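Local structure of molybdopterin biosynthesis enzyme, MoaB (Thermus thermophilus, 3MCH) at residues L54-W57 against A58-G62; L146-A149 against L150-T154. The protein probably takes part in molybdenum cofactor biosynthesis, as a MogA/MoaB-family protein with a probable molybdopterin-binding domain. All blocks are in the same frame, centred on the assembly; numbering follows the deposited sequence.

Contact 1 (L54-W57 against A58-G62); sequences LRLW and ADREG
Leu56 offers its carbonyl oxygen to two backbone N-H groups, those of Arg60 and Glu61, and this doubled acceptance shows how the end of helix 47-60 widens into a pi-type turn. The longer-span bond is the straighter: Glu61 N lies 2.9 Å from Leu56 O with an angle of 168° at the hydrogen, whereas the Arg60 N-H meets the same oxygen at 141°. Just before this the pattern is still regular, with Ala58 N bonded to Leu54 O and Asp59 N to Arg55 O.

Asp59 illustrates how a side chain can retrace the helix. Its CB sits 3.0 Å from Arg55 O, the acceptor of its own backbone N-H. Because CG is turned to lie beside that N (chi1 -59°), it stays over the preceding turn, 3.3 Å from the same Arg55 O. At the tip, OD2 meets a methylene, Arg55 CG, at 3.4 Å. The guanidinium bends off at chi3, leaving Arg55 NH2 5.2 Å from Asp59 OD2, and the carboxylate instead takes a salt bridge from Arg120 on strand 117-120.

On another side of the helix, Leu56 and Arg60 run side by side in the same direction. The chain of Arg60 folds back at chi3, which brings NH1 to within 3.5 Å of Leu56 CG and sets Leu56 CD1 over one face of the guanidinium. A long salt bridge, 3.8 Å from Arg60 NE to Glu61 OE2, adds a loose tie. Gly62, with positive phi, turns the chain out of the helix. Trp57 binds Glu41 on strand 35-43 through NE1, while its ring stands almost perpendicular to the carboxylate of Glu61, whose CG approaches Trp57 CD1 obliquely at 4.2 Å.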
ATOM      1  N   LEU B  54      18.229 -10.086 -11.720  1.00 22.27           N
ATOM      2  CA  LEU B  54      17.933  -8.738 -11.244  1.00 20.37           C
ATOM      3  C   LEU B  54      19.191  -8.087 -10.688  1.00 21.71           C
ATOM      4  O   LEU B  54      19.422  -6.892 -10.875  1.00 22.00           O
ATOM      5  CB  LEU B  54      16.848  -8.775 -10.160  1.00 19.16           C
ATOM      6  CG  LEU B  54      15.437  -9.197 -10.575  1.00 19.27           C
ATOM      7  CD1 LEU B  54      14.522  -9.164  -9.351  1.00 17.38           C
ATOM      8  CD2 LEU B  54      14.915  -8.263 -11.664  1.00 18.58           C
ATOM      9  N   ARG B  55      20.006  -8.885 -10.007  1.00 23.14           N
ATOM     10  CA  ARG B  55      21.246  -8.398  -9.415  1.00 26.37           C
ATOM     11  C   ARG B  55      22.207  -7.974 -10.523  1.00 25.72           C
ATOM     12  O   ARG B  55      22.811  -6.903 -10.464  1.00 26.34           O
ATOM     13  CB  ARG B  55      21.885  -9.507  -8.573  1.00 27.26           C
ATOM     14  CG  ARG B  55      22.946  -9.030  -7.599  1.00 34.49           C
ATOM     15  CD  ARG B  55      23.706 -10.211  -7.007  1.00 36.65           C
ATOM     16  NE  ARG B  55      22.813 -11.218  -6.433  1.00 42.62           N
ATOM     17  CZ  ARG B  55      22.116 -11.061  -5.312  1.00 45.01           C
ATOM     18  NH1 ARG B  55      21.331 -12.038  -4.877  1.00 46.60           N
ATOM     19  NH2 ARG B  55      22.211  -9.934  -4.616  1.00 47.58           N
ATOM     20  N   LEU B  56      22.340  -8.833 -11.527  1.00 27.04           N
ATOM     21  CA  LEU B  56      23.213  -8.586 -12.671  1.00 26.76           C
ATOM     22  C   LEU B  56      22.804  -7.321 -13.420  1.00 25.51           C
ATOM     23  O   LEU B  56      23.618  -6.427 -13.658  1.00 24.68           O
ATOM     24  CB  LEU B  56      23.146  -9.771 -13.638  1.00 28.84           C
ATOM     25  CG  LEU B  56      24.389 -10.625 -13.896  1.00 32.50           C
ATOM     26  CD1 LEU B  56      24.871 -11.255 -12.602  1.00 31.33           C
ATOM     27  CD2 LEU B  56      24.050 -11.697 -14.921  1.00 32.86           C
ATOM     28  N   TRP B  57      21.529  -7.259 -13.792  1.00 24.40           N
ATOM     29  CA  TRP B  57      20.993  -6.130 -14.541  1.00 22.34           C
ATOM     30  C   TRP B  57      21.113  -4.785 -13.837  1.00 21.73           C
ATOM     31  O   TRP B  57      21.390  -3.769 -14.472  1.00 20.83           O
ATOM     32  CB  TRP B  57      19.529  -6.401 -14.894  1.00 21.00           C
ATOM     33  CG  TRP B  57      19.359  -7.426 -15.976  1.00 21.46           C
ATOM     34  CD1 TRP B  57      20.334  -8.216 -16.526  1.00 21.62           C
ATOM     35  CD2 TRP B  57      18.147  -7.756 -16.659  1.00 20.45           C
ATOM     36  NE1 TRP B  57      19.802  -9.011 -17.510  1.00 20.32           N
ATOM     37  CE2 TRP B  57      18.461  -8.748 -17.615  1.00 19.87           C
ATOM     38  CE3 TRP B  57      16.822  -7.309 -16.559  1.00 18.24           C
ATOM     39  CZ2 TRP B  57      17.499  -9.299 -18.467  1.00 18.96           C
ATOM     40  CZ3 TRP B  57      15.867  -7.857 -17.406  1.00 18.00           C
ATOM     41  CH2 TRP B  57      16.210  -8.841 -18.348  1.00 18.05           C
ATOM     42  N   ALA B  58      20.908  -4.775 -12.528  1.00 20.99           N
ATOM     43  CA  ALA B  58      20.996  -3.535 -11.778  1.00 22.38           C
ATOM     44  C   ALA B  58      22.432  -3.192 -11.419  1.00 23.78           C
ATOM     45  O   ALA B  58      22.930  -2.125 -11.765  1.00 23.36           O
ATOM     46  CB  ALA B  58      20.155  -3.633 -10.508  1.00 21.43           C
ATOM     47  N   ASP B  59      23.094  -4.117 -10.733  1.00 25.07           N
ATOM     48  CA  ASP B  59      24.462  -3.906 -10.270  1.00 27.35           C
ATOM     49  C   ASP B  59      25.547  -3.837 -11.337  1.00 28.84           C
ATOM     50  O   ASP B  59      26.417  -2.965 -11.278  1.00 31.02           O
ATOM     51  CB  ASP B  59      24.835  -4.984  -9.249  1.00 27.31           C
ATOM     52  CG  ASP B  59      23.919  -4.982  -8.038  1.00 30.00           C
ATOM     53  OD1 ASP B  59      23.032  -4.104  -7.955  1.00 28.36           O
ATOM     54  OD2 ASP B  59      24.089  -5.862  -7.168  1.00 29.74           O
ATOM     55  N   ARG B  60      25.512  -4.741 -12.309  1.00 29.61           N
ATOM     56  CA  ARG B  60      26.545  -4.738 -13.338  1.00 31.24           C
ATOM     57  C   ARG B  60      26.182  -4.055 -14.648  1.00 30.25           C
ATOM     58  O   ARG B  60      26.936  -3.211 -15.132  1.00 30.67           O
ATOM     59  CB  ARG B  60      27.008  -6.166 -13.624  1.00 32.44           C
ATOM     60  CG  ARG B  60      28.219  -6.219 -14.537  1.00 37.35           C
ATOM     61  CD  ARG B  60      28.872  -7.582 -14.499  1.00 40.93           C
ATOM     62  NE  ARG B  60      28.010  -8.622 -15.046  1.00 44.95           N
ATOM     63  CZ  ARG B  60      28.283  -9.920 -14.978  1.00 46.32           C
ATOM     64  NH1 ARG B  60      27.448 -10.805 -15.504  1.00 47.89           N
ATOM     65  NH2 ARG B  60      29.389 -10.331 -14.370  1.00 47.33           N
ATOM     66  N   GLU B  61      25.043  -4.419 -15.230  1.00 28.63           N
ATOM     67  CA  GLU B  61      24.624  -3.822 -16.497  1.00 27.01           C
ATOM     68  C   GLU B  61      24.190  -2.368 -16.338  1.00 25.95           C
ATOM     69  O   GLU B  61      24.244  -1.590 -17.290  1.00 26.43           O
ATOM     70  CB  GLU B  61      23.484  -4.630 -17.122  1.00 27.98           C
ATOM     71  CG  GLU B  61      23.823  -6.089 -17.409  1.00 30.58           C
ATOM     72  CD  GLU B  61      25.129  -6.256 -18.167  1.00 33.49           C
ATOM     73  OE1 GLU B  61      25.370  -5.482 -19.114  1.00 32.56           O
ATOM     74  OE2 GLU B  61      25.912  -7.167 -17.823  1.00 34.70           O
ATOM     75  N   GLY B  62      23.743  -2.012 -15.137  1.00 22.83           N
ATOM     76  CA  GLY B  62      23.324  -0.649 -14.870  1.00 21.69           C
ATOM     77  C   GLY B  62      22.054  -0.206 -15.570  1.00 18.38           C
ATOM     78  O   GLY B  62      21.916   0.967 -15.921  1.00 18.57           O
TER

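Contact 2 (L146-A149 against L150-T154); sequences LPHA and LSLVT
The carbonyl oxygen of His148 is gripped twice, by the hydroxyl of Ser151 and by the backbone N-H of Leu152, both arriving from the same face of its plane. With chi1 at 62° the hydroxyl turns back along the helix, placing Ser151 OG 2.7 Å from His148 O; the Leu152 N-H makes a longer bond, 3.3 Å to His148 O, and a weak one to Ala149 O. A water donates to Ser151 OG and also hydrogen-bonds His148 ND1, bridging the two side chains. His148 NE2 has Leu152 CD1 beside it at 3.8 Å.

Further along, Leu150 O is held from opposite faces by Thr154 N and Thr154 OG1, the latter at 2.6 Å. Both hydroxyls follow a common habit of Ser and Thr within helices, bonding back to a carbonyl three or four residues earlier.

A different flank is apolar, with Leu146 CG 4.0 Å from Leu150 CD1. Ala149, Leu152 and Val153 pack on Leu74 of the second subunit, and His148 on its Leu112. Within its own chain, helix 146-154 lays Leu146 and Leu150 on Phe35 of strand 35-43 and Leu124 of strand 123-128, and Leu150 on Phe2 of strand 2-9.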
ATOM      1  N   LEU B 146       6.241   7.340 -15.414  1.00 15.82           N
ATOM      2  CA  LEU B 146       7.446   6.526 -15.481  1.00 15.60           C
ATOM      3  C   LEU B 146       8.704   7.322 -15.840  1.00 14.71           C
ATOM      4  O   LEU B 146       9.746   7.154 -15.205  1.00 14.60           O
ATOM      5  CB  LEU B 146       7.231   5.365 -16.459  1.00 14.83           C
ATOM      6  CG  LEU B 146       8.184   4.175 -16.351  1.00 18.42           C
ATOM      7  CD1 LEU B 146       8.302   3.728 -14.895  1.00 19.79           C
ATOM      8  CD2 LEU B 146       7.662   3.040 -17.204  1.00 18.97           C
ATOM      9  N   PRO B 147       8.638   8.191 -16.865  1.00 14.96           N
ATOM     10  CA  PRO B 147       9.847   8.955 -17.194  1.00 15.65           C
ATOM     11  C   PRO B 147      10.305   9.829 -16.020  1.00 15.74           C
ATOM     12  O   PRO B 147      11.493   9.876 -15.700  1.00 15.28           O
ATOM     13  CB  PRO B 147       9.415   9.787 -18.396  1.00 16.29           C
ATOM     14  CG  PRO B 147       8.404   8.896 -19.070  1.00 16.46           C
ATOM     15  CD  PRO B 147       7.598   8.388 -17.891  1.00 15.35           C
ATOM     16  N   HIS B 148       9.361  10.521 -15.383  1.00 16.77           N
ATOM     17  CA  HIS B 148       9.697  11.381 -14.248  1.00 16.78           C
ATOM     18  C   HIS B 148      10.334  10.546 -13.140  1.00 16.71           C
ATOM     19  O   HIS B 148      11.339  10.939 -12.544  1.00 17.26           O
ATOM     20  CB  HIS B 148       8.444  12.076 -13.698  1.00 19.08           C
ATOM     21  CG  HIS B 148       8.735  13.069 -12.612  1.00 25.67           C
ATOM     22  ND1 HIS B 148       9.311  14.297 -12.861  1.00 27.99           N
ATOM     23  CD2 HIS B 148       8.559  13.003 -11.271  1.00 27.28           C
ATOM     24  CE1 HIS B 148       9.477  14.945 -11.721  1.00 28.13           C
ATOM     25  NE2 HIS B 148       9.030  14.181 -10.740  1.00 27.11           N
ATOM     26  N   ALA B 149       9.736   9.393 -12.866  1.00 14.90           N
ATOM     27  CA  ALA B 149      10.241   8.493 -11.842  1.00 13.76           C
ATOM     28  C   ALA B 149      11.679   8.077 -12.137  1.00 13.90           C
ATOM     29  O   ALA B 149      12.546   8.123 -11.260  1.00 13.59           O
ATOM     30  CB  ALA B 149       9.355   7.254 -11.762  1.00 14.83           C
ATOM     31  N   LEU B 150      11.924   7.662 -13.374  1.00 13.06           N
ATOM     32  CA  LEU B 150      13.257   7.221 -13.772  1.00 13.32           C
ATOM     33  C   LEU B 150      14.294   8.338 -13.713  1.00 15.41           C
ATOM     34  O   LEU B 150      15.442   8.093 -13.350  1.00 15.79           O
ATOM     35  CB  LEU B 150      13.210   6.603 -15.179  1.00 12.44           C
ATOM     36  CG  LEU B 150      12.583   5.204 -15.199  1.00 12.07           C
ATOM     37  CD1 LEU B 150      12.167   4.823 -16.614  1.00 12.23           C
ATOM     38  CD2 LEU B 150      13.577   4.197 -14.631  1.00 12.02           C
ATOM     39  N   SER B 151      13.902   9.564 -14.053  1.00 16.56           N
ATOM     40  CA  SER B 151      14.860  10.666 -14.015  1.00 18.81           C
ATOM     41  C   SER B 151      15.354  10.902 -12.585  1.00 20.17           C
ATOM     42  O   SER B 151      16.521  11.228 -12.372  1.00 20.62           O
ATOM     43  CB  SER B 151      14.251  11.952 -14.597  1.00 21.77           C
ATOM     44  OG  SER B 151      13.134  12.402 -13.851  1.00 26.78           O
ATOM     45  N   LEU B 152      14.475  10.710 -11.607  1.00 18.65           N
ATOM     46  CA  LEU B 152      14.848  10.898 -10.207  1.00 19.84           C
ATOM     47  C   LEU B 152      15.729   9.763  -9.698  1.00 19.47           C
ATOM     48  O   LEU B 152      16.730   9.990  -9.018  1.00 20.60           O
ATOM     49  CB  LEU B 152      13.593  11.005  -9.339  1.00 20.45           C
ATOM     50  CG  LEU B 152      12.784  12.289  -9.536  1.00 21.31           C
ATOM     51  CD1 LEU B 152      11.567  12.271  -8.622  1.00 23.31           C
ATOM     52  CD2 LEU B 152      13.665  13.502  -9.230  1.00 22.51           C
ATOM     53  N   VAL B 153      15.354   8.538 -10.038  1.00 17.85           N
ATOM     54  CA  VAL B 153      16.100   7.356  -9.621  1.00 17.47           C
ATOM     55  C   VAL B 153      17.484   7.271 -10.250  1.00 19.24           C
ATOM     56  O   VAL B 153      18.469   6.954  -9.577  1.00 20.63           O
ATOM     57  CB  VAL B 153      15.330   6.065  -9.997  1.00 16.54           C
ATOM     58  CG1 VAL B 153      16.208   4.834  -9.787  1.00 16.43           C
ATOM     59  CG2 VAL B 153      14.067   5.962  -9.169  1.00 13.94           C
ATOM     60  N   THR B 154      17.550   7.553 -11.546  1.00 19.49           N
ATOM     61  CA  THR B 154      18.792   7.439 -12.299  1.00 20.69           C
ATOM     62  C   THR B 154      19.608   8.713 -12.422  1.00 23.13           C
ATOM     63  O   THR B 154      20.810   8.658 -12.694  1.00 25.15           O
ATOM     64  CB  THR B 154      18.507   6.951 -13.723  1.00 20.17           C
ATOM     65  OG1 THR B 154      17.835   7.989 -14.449  1.00 17.70           O
ATOM     66  CG2 THR B 154      17.622   5.718 -13.693  1.00 19.93           C
TER
HETATM   67  O   HOH W   1      11.554  14.852 -15.029  1.00 35.51           O

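From the N terminus, strands 2-9 and 35-43 come first, and contact 1 then falls at the end of helix 47-60, the connection that carries the chain from strand 35-43 to the parallel strand 65-69. Contact 2 comes much later, in helix 146-154, after strand 123-128 and helix 132-142. Contact 1 runs from the last turns of its helix into the loop that follows, and contact 2 stays within one helix; neither closes a long loop, and the two are in series without nesting or crossing. The centres of contact 1 and contact 2 lie about 17 Å apart. Both reach strand 2-9, but contact 1 touches no other chain of the assembly, whereas contact 2 does.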